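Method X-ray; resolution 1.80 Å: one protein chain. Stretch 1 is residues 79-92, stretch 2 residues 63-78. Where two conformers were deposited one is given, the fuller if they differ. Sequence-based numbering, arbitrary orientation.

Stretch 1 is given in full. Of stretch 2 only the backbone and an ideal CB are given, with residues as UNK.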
# COMPACT_ATOMS: atom_id res chain seq x y z
N VAL A 79 -8.94 2.66 -9.90
CA VAL A 79 -8.48 1.30 -9.69
C VAL A 79 -7.55 1.22 -8.49
O VAL A 79 -6.99 2.23 -8.08
CB VAL A 79 -7.72 0.77 -10.92
CG1 VAL A 79 -8.57 0.90 -12.18
CG2 VAL A 79 -6.40 1.53 -11.09
N ILE A 80 -7.42 0.01 -7.94
CA ILE A 80 -6.38 -0.27 -6.96
C ILE A 80 -5.26 -1.07 -7.63
O ILE A 80 -5.53 -2.00 -8.40
CB ILE A 80 -6.92 -1.02 -5.70
CG1 ILE A 80 -5.78 -1.38 -4.74
CG2 ILE A 80 -7.69 -2.27 -6.08
CD1 ILE A 80 -6.25 -1.98 -3.41
N LEU A 81 -4.01 -0.70 -7.36
CA LEU A 81 -2.88 -1.51 -7.81
C LEU A 81 -2.70 -2.59 -6.76
O LEU A 81 -2.06 -2.37 -5.72
CB LEU A 81 -1.62 -0.66 -7.95
CG LEU A 81 -1.77 0.65 -8.75
CD1 LEU A 81 -0.43 1.34 -8.93
CD2 LEU A 81 -2.44 0.40 -10.10
N ILE A 82 -3.28 -3.76 -7.04
CA ILE A 82 -3.49 -4.78 -6.01
C ILE A 82 -2.24 -5.28 -5.32
O ILE A 82 -2.30 -5.69 -4.16
CB ILE A 82 -4.28 -5.98 -6.55
CG1 ILE A 82 -3.52 -6.68 -7.69
CG2 ILE A 82 -5.67 -5.54 -7.00
CD1 ILE A 82 -4.06 -8.06 -8.01
N ASP A 83 -1.11 -5.24 -6.01
CA ASP A 83 0.12 -5.73 -5.42
C ASP A 83 0.72 -4.73 -4.45
O ASP A 83 1.60 -5.09 -3.67
CB ASP A 83 1.13 -6.15 -6.50
CG ASP A 83 0.67 -7.39 -7.25
OD1 ASP A 83 0.11 -8.30 -6.59
OD2 ASP A 83 0.87 -7.46 -8.48
N TYR A 84 0.22 -3.50 -4.47
CA TYR A 84 0.81 -2.41 -3.68
C TYR A 84 -0.16 -1.74 -2.72
O TYR A 84 0.20 -1.39 -1.58
CB TYR A 84 1.45 -1.36 -4.60
CG TYR A 84 2.59 -1.92 -5.41
CD1 TYR A 84 2.37 -2.63 -6.58
CD2 TYR A 84 3.90 -1.76 -4.98
CE1 TYR A 84 3.42 -3.16 -7.31
CE2 TYR A 84 4.94 -2.28 -5.71
CZ TYR A 84 4.69 -2.98 -6.88
OH TYR A 84 5.75 -3.49 -7.60
N GLY A 85 -1.39 -1.53 -3.18
CA GLY A 85 -2.43 -0.97 -2.32
C GLY A 85 -2.90 0.43 -2.66
O GLY A 85 -4.02 0.80 -2.29
N ASN A 86 -2.07 1.21 -3.33
CA ASN A 86 -2.45 2.57 -3.71
C ASN A 86 -3.48 2.57 -4.83
O ASN A 86 -3.65 1.56 -5.52
CB ASN A 86 -1.23 3.43 -4.08
CG ASN A 86 -0.43 2.85 -5.22
OD1 ASN A 86 -0.00 1.70 -5.16
ND2 ASN A 86 -0.23 3.64 -6.27
N THR A 87 -4.17 3.69 -4.98
CA THR A 87 -5.20 3.81 -6.01
C THR A 87 -4.82 4.89 -7.02
O THR A 87 -3.97 5.74 -6.76
CB THR A 87 -6.58 4.14 -5.41
OG1 THR A 87 -6.60 5.48 -4.90
CG2 THR A 87 -6.95 3.17 -4.32
N THR A 88 -5.47 4.85 -8.18
CA THR A 88 -5.19 5.84 -9.21
C THR A 88 -6.31 5.81 -10.22
O THR A 88 -7.15 4.90 -10.22
CB THR A 88 -3.83 5.57 -9.89
OG1 THR A 88 -3.51 6.66 -10.76
CG2 THR A 88 -3.86 4.29 -10.68
N VAL A 89 -6.34 6.82 -11.09
CA VAL A 89 -7.39 6.94 -12.09
C VAL A 89 -6.79 6.83 -13.47
O VAL A 89 -5.85 7.57 -13.81
CB VAL A 89 -8.15 8.26 -11.96
CG1 VAL A 89 -9.05 8.48 -13.16
CG2 VAL A 89 -8.96 8.28 -10.67
N VAL A 90 -7.32 5.91 -14.27
CA VAL A 90 -6.80 5.65 -15.60
C VAL A 90 -7.93 5.75 -16.63
O VAL A 90 -9.11 5.74 -16.27
CB VAL A 90 -6.17 4.26 -15.68
CG1 VAL A 90 -5.09 4.09 -14.61
CG2 VAL A 90 -7.23 3.19 -15.52
N ASP A 91 -7.56 5.86 -17.90
CA ASP A 91 -8.56 5.91 -18.95
C ASP A 91 -8.40 4.76 -19.94
O ASP A 91 -9.08 4.72 -20.96
CB ASP A 91 -8.56 7.26 -19.67
CG ASP A 91 -7.27 7.54 -20.42
OD1 ASP A 91 -6.32 6.75 -20.28
OD2 ASP A 91 -7.22 8.55 -21.15
N LYS A 92 -7.51 3.84 -19.62
CA LYS A 92 -7.26 2.68 -20.46
C LYS A 92 -6.95 1.44 -19.62
O LYS A 92 -6.18 1.51 -18.66
CB LYS A 92 -6.10 2.95 -21.42
CG LYS A 92 -5.84 1.83 -22.40
CD LYS A 92 -4.70 2.19 -23.34
CE LYS A 92 -4.49 1.13 -24.41
NZ LYS A 92 -3.35 1.47 -25.29
N UNK A 63 3.66 -0.94 -15.68
CA UNK A 63 2.39 -1.66 -15.67
C UNK A 63 2.15 -2.47 -14.39
O UNK A 63 3.08 -3.05 -13.84
CB UNK A 63 2.33 -2.60 -16.88
N UNK A 64 0.89 -2.49 -13.94
CA UNK A 64 0.53 -3.07 -12.66
C UNK A 64 -0.76 -3.89 -12.73
O UNK A 64 -1.70 -3.53 -13.44
CB UNK A 64 0.39 -1.96 -11.61
N UNK A 65 -0.82 -4.97 -11.96
CA UNK A 65 -2.07 -5.67 -11.78
C UNK A 65 -3.04 -4.77 -11.04
O UNK A 65 -2.66 -4.11 -10.07
CB UNK A 65 -1.86 -6.99 -11.03
N UNK A 66 -4.29 -4.75 -11.49
CA UNK A 66 -5.27 -3.82 -10.94
C UNK A 66 -6.64 -4.43 -10.76
O UNK A 66 -6.98 -5.43 -11.39
CB UNK A 66 -5.38 -2.59 -11.84
N UNK A 67 -7.44 -3.79 -9.90
CA UNK A 67 -8.84 -4.16 -9.73
C UNK A 67 -9.67 -2.89 -9.79
O UNK A 67 -9.30 -1.87 -9.21
CB UNK A 67 -9.07 -4.91 -8.42
N UNK A 68 -10.78 -2.95 -10.51
CA UNK A 68 -11.64 -1.78 -10.67
C UNK A 68 -12.38 -1.47 -9.37
O UNK A 68 -13.11 -2.31 -8.84
CB UNK A 68 -12.64 -2.00 -11.81
N UNK A 69 -12.19 -0.26 -8.87
CA UNK A 69 -12.91 0.21 -7.69
C UNK A 69 -14.19 0.95 -8.08
O UNK A 69 -15.25 0.73 -7.50
CB UNK A 69 -12.01 1.12 -6.85
N UNK A 70 -14.07 1.85 -9.06
CA UNK A 70 -15.21 2.65 -9.50
C UNK A 70 -15.21 2.86 -11.01
O UNK A 70 -14.16 3.10 -11.61
CB UNK A 70 -15.21 4.00 -8.79
N UNK A 71 -16.39 2.76 -11.61
CA UNK A 71 -16.57 3.09 -13.01
C UNK A 71 -16.97 4.56 -13.06
O UNK A 71 -18.04 4.94 -12.59
CB UNK A 71 -17.61 2.19 -13.68
N UNK A 72 -16.08 5.39 -13.59
CA UNK A 72 -16.27 6.84 -13.58
C UNK A 72 -16.86 7.35 -14.88
O UNK A 72 -16.99 6.60 -15.85
CB UNK A 72 -14.94 7.54 -13.31
N UNK A 73 -17.22 8.63 -14.90
CA UNK A 73 -17.67 9.27 -16.13
C UNK A 73 -16.49 9.47 -17.07
O UNK A 73 -15.33 9.32 -16.66
CB UNK A 73 -18.35 10.61 -15.83
N UNK A 74 -16.79 9.79 -18.33
CA UNK A 74 -15.77 10.03 -19.35
C UNK A 74 -14.87 8.82 -19.59
O UNK A 74 -13.70 8.96 -19.96
CB UNK A 74 -14.91 11.23 -18.95
N UNK A 75 -15.43 7.63 -19.38
CA UNK A 75 -14.71 6.38 -19.60
C UNK A 75 -13.42 6.27 -18.79
O UNK A 75 -12.42 5.72 -19.26
CB UNK A 75 -14.39 6.23 -21.09
N UNK A 76 -13.45 6.79 -17.57
CA UNK A 76 -12.32 6.63 -16.66
C UNK A 76 -12.66 5.61 -15.58
O UNK A 76 -13.83 5.29 -15.37
CB UNK A 76 -11.94 7.97 -16.03
N UNK A 77 -11.64 5.09 -14.91
CA UNK A 77 -11.83 4.13 -13.83
C UNK A 77 -10.92 4.50 -12.67
O UNK A 77 -9.77 4.86 -12.89
CB UNK A 77 -11.55 2.70 -14.31
N UNK A 78 -11.44 4.40 -11.45
CA UNK A 78 -10.58 4.40 -10.28
C UNK A 78 -10.23 2.95 -9.99
O UNK A 78 -11.12 2.10 -9.86
CB UNK A 78 -11.25 5.07 -9.08

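Position 63 has nothing of stretch 1 within 5.5 Å of its CB, leaving the choice open; it is Phe 63, which makes no contact with stretch 1.

At position 64 the CB points toward stretch 1 and lies 4.0 Å from Leu 81 CD2, with the Tyr 84 ring beyond. A broad apolar or aromatic side chain would suit. Tyr 64 fills the site: Leu 81 CD1 sits over its ring face, 4.1 Å from the centroid, and its edge turns toward the face of Tyr 84 in an offset edge-to-face pair.

Position 65 has its CB 3.7 Å from Ile 82 CG1 and 3.8 Å from Asp 83 OD2, and the nearby carboxylate of Asp 83 invites a long basic chain or a neutral donor. Arg 65 answers with a two-pronged salt bridge, NE to Asp 83 OD2 at 3.0 Å and NH1 to Asp 83 OD1 at 2.7 Å, while Ile 82 CD1 covers one guanidinium face. Its backbone O accepts from Ile 82 N at 3.1 Å, and two waters link its backbone to Asp 83.

The CB of position 66 is 3.5 Å from Ile 80 O and 4.2 Å from Val 79 CB, favouring a small residue. Ser 66 has its OG hydrogen-bonded elsewhere in the structure.

Position 67 pairs with Ile 80 through two backbone hydrogen bonds, its CB facing Ile 80 CG2 and Ile 82 CG2. Any aliphatic stem would fit; Arg 67 lays one guanidinium face on Ile 80 CG2.

At 68 there is room for a branched or long apolar chain; Ile 68 CD1 reaches back to 3.6 Å from Val 79 CG1.

Position 69 points toward Val 79 and Ile 80, suiting a medium apolar residue. Leu 69 CD1 lies 3.9 Å from Ile 80 CB and 3.7 Å from Thr 87 CG2.

Nothing of stretch 1 lies near the CBs of 70, 71, 73, 74 and 75, so many residues would do; positive phi at 74 and 75 suits Gly, Asn or Asp. They are Glu 70, Val 71, Glu 73, Asp 74 and Asp 75, the last joined by a water from its O to Asp 91 O. Position 72 points toward stretch 1 from farther off, favouring length: Leu 72 CD1 reaches Val 89 CG1 at 4.1 Å.

Position 76, beside Val 89 CG1, tolerates many residues; Gln 76 packs there. Position 77, paired with Val 90 by two backbone hydrogen bonds, favours an apolar stem: Tyr 77 CB packs 4.0 Å from Val 79 CG1, with Val 90 O at its ring edge. At 78, Val 89 CG2 and Thr 87 OG1 suit a long chain; Lys 78 extends fully, CE 3.4 Å from Thr 87 OG1.

Stretch 2 63-78: FYRSRILEVLEDDQYK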
# COMPACT_ATOMS: atom_id res chain seq x y z
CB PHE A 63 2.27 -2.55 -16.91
CG PHE A 63 2.19 -1.77 -18.21
CD1 PHE A 63 3.34 -1.43 -18.90
CD2 PHE A 63 0.96 -1.38 -18.73
CE1 PHE A 63 3.27 -0.71 -20.09
CE2 PHE A 63 0.89 -0.67 -19.92
CZ PHE A 63 2.04 -0.33 -20.60
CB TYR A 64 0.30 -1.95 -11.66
CG TYR A 64 1.54 -1.19 -11.28
CD1 TYR A 64 2.01 -0.16 -12.07
CD2 TYR A 64 2.23 -1.50 -10.12
CE1 TYR A 64 3.17 0.55 -11.72
CE2 TYR A 64 3.37 -0.80 -9.76
CZ TYR A 64 3.83 0.22 -10.56
OH TYR A 64 4.97 0.91 -10.19
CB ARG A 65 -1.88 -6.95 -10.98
CG ARG A 65 -1.01 -7.98 -11.69
CD ARG A 65 -1.31 -9.36 -11.16
NE ARG A 65 -0.91 -9.50 -9.76
CZ ARG A 65 -1.22 -10.55 -9.01
NH1 ARG A 65 -0.82 -10.61 -7.74
NH2 ARG A 65 -1.92 -11.55 -9.53
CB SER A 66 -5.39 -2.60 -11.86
OG SER A 66 -5.64 -3.02 -13.20
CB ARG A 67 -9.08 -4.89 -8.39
CG ARG A 67 -10.54 -5.23 -8.13
CD ARG A 67 -10.72 -6.22 -6.98
NE ARG A 67 -9.89 -5.87 -5.83
CZ ARG A 67 -10.23 -5.00 -4.89
NH1 ARG A 67 -9.41 -4.75 -3.87
NH2 ARG A 67 -11.40 -4.37 -4.96
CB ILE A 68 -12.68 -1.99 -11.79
CG1 ILE A 68 -11.98 -2.38 -13.10
CG2 ILE A 68 -13.52 -0.75 -11.98
CD1 ILE A 68 -11.05 -1.32 -13.64
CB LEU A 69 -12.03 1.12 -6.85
CG LEU A 69 -10.84 0.43 -6.18
CD1 LEU A 69 -9.97 1.44 -5.46
CD2 LEU A 69 -11.34 -0.64 -5.22
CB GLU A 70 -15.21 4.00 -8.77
CG GLU A 70 -16.47 4.83 -8.99
CD GLU A 70 -16.47 6.10 -8.17
OE1 GLU A 70 -15.49 6.34 -7.43
OE2 GLU A 70 -17.44 6.87 -8.27
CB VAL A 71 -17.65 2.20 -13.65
CG1 VAL A 71 -17.86 2.57 -15.11
CG2 VAL A 71 -17.25 0.73 -13.53
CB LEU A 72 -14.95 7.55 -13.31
CG LEU A 72 -14.28 7.21 -11.97
CD1 LEU A 72 -12.90 7.81 -11.90
CD2 LEU A 72 -15.15 7.71 -10.83
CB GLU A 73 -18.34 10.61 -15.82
CG GLU A 73 -19.58 10.50 -14.93
CD GLU A 73 -20.75 9.78 -15.61
OE1 GLU A 73 -20.72 9.62 -16.85
OE2 GLU A 73 -21.70 9.39 -14.90
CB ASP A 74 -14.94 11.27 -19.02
CG ASP A 74 -15.70 12.56 -19.25
OD1 ASP A 74 -16.43 13.00 -18.33
OD2 ASP A 74 -15.57 13.15 -20.34
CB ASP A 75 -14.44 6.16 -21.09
CG ASP A 75 -15.68 5.71 -21.83
OD1 ASP A 75 -16.80 6.08 -21.42
OD2 ASP A 75 -15.54 4.97 -22.83
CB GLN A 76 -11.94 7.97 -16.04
CG GLN A 76 -11.37 8.96 -17.04
CD GLN A 76 -10.62 10.09 -16.37
OE1 GLN A 76 -11.14 10.75 -15.48
NE2 GLN A 76 -9.38 10.31 -16.79
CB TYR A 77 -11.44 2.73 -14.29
CG TYR A 77 -12.21 2.21 -15.48
CD1 TYR A 77 -13.28 1.34 -15.31
CD2 TYR A 77 -11.84 2.56 -16.77
CE1 TYR A 77 -13.97 0.85 -16.40
CE2 TYR A 77 -12.54 2.07 -17.87
CZ TYR A 77 -13.60 1.21 -17.67
OH TYR A 77 -14.30 0.71 -18.74
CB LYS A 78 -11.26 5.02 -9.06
CG LYS A 78 -10.35 5.00 -7.81
CD LYS A 78 -10.98 5.71 -6.62
CE LYS A 78 -9.97 5.81 -5.46
NZ LYS A 78 -10.59 6.37 -4.21
O HOH W 1 1.34 -5.26 -10.07
O HOH W 2 -0.28 -3.99 -8.62
O HOH W 3 -11.81 4.15 -21.24
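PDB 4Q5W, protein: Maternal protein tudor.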